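Local coordinates for sulfoquinovosidase (Escherichia coli, PDB 5AEG), which hydrolyses sulfoquinovosyl diacylglycerides, the plant sulfolipids, and simple sulfoquinovosides such as sulfoquinovosyl glycerol, releasing sulfoquinovose for sulfoglycolysis, at residues Phe51-Ser56 and Lys170-Gly174. Numbering follows the deposited sequence.
Sequences FRGNFS and KENAG
Near the active site, the turn joining strands 39-49 and 56-74 of the N-terminal domain packs on the loop after helix 162-169, through Phe51, Asn54, Glu171 and Asn172. CB of Asn172 lies over one face of the Phe51 ring in a CH-pi contact, 3.8 Å from the centroid. The Asn172 amide then reaches past the ring, because CG is anti to the backbone N (chi1 -163°). Asn172 ND2 donates to Asn54 O at 3.0 Å, nearly straight (161°). Asn54, at the centre of an inverse gamma turn, offers this carbonyl and also turns its side chain toward the 170-174 loop. A water donates to both Asn54 OD1 (2.6 Å) and Ala173 O (2.7 Å), bridging the two loops. Glu171 OE1 sits at the ring edge, 3.5 Å from Phe51 CD1. The ring and carboxylate planes are almost perpendicular. With an alanine in place of Phe51, CB of Asn172 would lose the ring beneath it, and its amide would probably be freer to turn away from Asn54 O. Phe55 points away from the 170-174 loop and meets Trp149 edge-to-face; the Phe55 side chain lies about 7 Å from that of Glu408, probably an active-site residue. A direct hydrogen bond, a water bridge and a ring face thus join the loops.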
loop_
_atom_site.group_PDB
_atom_site.type_symbol
_atom_site.label_atom_id
_atom_site.label_comp_id
_atom_site.label_asym_id
_atom_site.label_seq_id
_atom_site.Cartn_x
_atom_site.Cartn_y
_atom_site.Cartn_z
ATOM N N PHE A 51 18.398 -7.913 8.584
ATOM C CA PHE A 51 18.214 -6.889 9.628
ATOM C C PHE A 51 16.774 -6.813 10.194
ATOM O O PHE A 51 16.110 -5.712 10.222
ATOM C CB PHE A 51 18.636 -5.522 9.046
ATOM C CG PHE A 51 20.092 -5.376 8.801
ATOM C CD1 PHE A 51 20.975 -5.363 9.904
ATOM C CD2 PHE A 51 20.622 -5.230 7.517
ATOM C CE1 PHE A 51 22.323 -5.214 9.696
ATOM C CE2 PHE A 51 22.001 -5.062 7.308
ATOM C CZ PHE A 51 22.845 -5.062 8.397
ATOM N N ARG A 52 16.198 -7.963 10.556
ATOM C CA ARG A 52 14.843 -7.959 11.181
ATOM C C ARG A 52 13.753 -7.310 10.304
ATOM O O ARG A 52 12.721 -6.830 10.792
ATOM C CB ARG A 52 14.868 -7.335 12.528
ATOM C CG ARG A 52 16.143 -7.775 13.270
ATOM C CD ARG A 52 16.305 -7.174 14.653
ATOM N NE ARG A 52 15.428 -7.811 15.617
ATOM C CZ ARG A 52 15.098 -7.317 16.809
ATOM N NH1 ARG A 52 15.544 -6.134 17.245
ATOM N NH2 ARG A 52 14.287 -8.023 17.565
ATOM N N GLY A 53 13.975 -7.362 8.995
ATOM C CA GLY A 53 12.972 -6.806 8.054
ATOM C C GLY A 53 13.414 -5.589 7.368
ATOM O O GLY A 53 12.767 -5.200 6.394
ATOM N N ASN A 54 14.505 -4.983 7.848
ATOM C CA ASN A 54 15.140 -3.852 7.195
ATOM C C ASN A 54 16.208 -4.267 6.146
ATOM O O ASN A 54 17.434 -3.921 6.229
ATOM C CB ASN A 54 15.719 -2.903 8.198
ATOM C CG ASN A 54 14.673 -2.307 9.105
ATOM O OD1 ASN A 54 13.821 -1.585 8.690
ATOM N ND2 ASN A 54 14.774 -2.605 10.355
ATOM N N PHE A 55 15.705 -5.026 5.159
ATOM C CA PHE A 55 16.556 -5.818 4.319
ATOM C C PHE A 55 17.634 -5.023 3.649
ATOM O O PHE A 55 17.385 -3.988 3.016
ATOM C CB PHE A 55 15.746 -6.509 3.208
ATOM C CG PHE A 55 14.956 -7.647 3.646
ATOM C CD1 PHE A 55 13.647 -7.505 4.103
ATOM C CD2 PHE A 55 15.473 -8.943 3.541
ATOM C CE1 PHE A 55 12.899 -8.559 4.471
ATOM C CE2 PHE A 55 14.711 -10.013 3.889
ATOM C CZ PHE A 55 13.416 -9.864 4.371
ATOM N N SER A 56 18.841 -5.568 3.693
ATOM C CA SER A 56 19.890 -5.133 2.786
ATOM C C SER A 56 20.034 -6.233 1.740
ATOM O O SER A 56 20.353 -7.342 2.069
ATOM C CB SER A 56 21.206 -4.995 3.529
ATOM O OG SER A 56 22.232 -4.861 2.588
ATOM N N LYS A 170 21.251 1.672 14.086
ATOM C CA LYS A 170 20.642 0.551 14.802
ATOM C C LYS A 170 19.905 -0.293 13.719
ATOM O O LYS A 170 18.836 -0.005 13.313
ATOM C CB LYS A 170 19.687 1.272 15.757
ATOM C CG LYS A 170 18.934 0.465 16.778
ATOM C CD LYS A 170 17.851 1.337 17.448
ATOM C CE LYS A 170 16.569 1.437 16.617
ATOM N NZ LYS A 170 15.305 1.611 17.416
ATOM N N GLU A 171 20.488 -1.341 13.217
ATOM C CA GLU A 171 19.716 -2.313 12.393
ATOM C C GLU A 171 19.205 -1.830 11.056
ATOM O O GLU A 171 18.226 -2.331 10.575
ATOM C CB GLU A 171 18.574 -2.950 13.193
ATOM C CG GLU A 171 19.085 -3.754 14.381
ATOM C CD GLU A 171 19.164 -5.273 14.159
ATOM O OE1 GLU A 171 19.547 -5.773 13.062
ATOM O OE2 GLU A 171 18.845 -5.975 15.142
ATOM N N ASN A 172 19.931 -0.918 10.454
ATOM C CA ASN A 172 19.761 -0.541 9.063
ATOM C C ASN A 172 18.315 -0.080 8.868
ATOM O O ASN A 172 17.703 -0.334 7.806
ATOM C CB ASN A 172 20.025 -1.758 8.147
ATOM C CG ASN A 172 20.268 -1.352 6.750
ATOM O OD1 ASN A 172 21.005 -0.411 6.527
ATOM N ND2 ASN A 172 19.693 -2.048 5.773
ATOM N N ALA A 173 17.770 0.599 9.876
ATOM C CA ALA A 173 16.312 0.901 9.890
ATOM C C ALA A 173 15.878 2.213 9.245
ATOM O O ALA A 173 14.622 2.470 9.177
ATOM C CB ALA A 173 15.779 0.795 11.302
ATOM N N GLY A 174 16.812 3.017 8.789
ATOM C CA GLY A 174 16.499 4.358 8.234
ATOM C C GLY A 174 15.761 4.196 6.896
ATOM O O GLY A 174 14.877 5.001 6.566
HETATM O O HOH W 1 12.685 0.608 9.575
#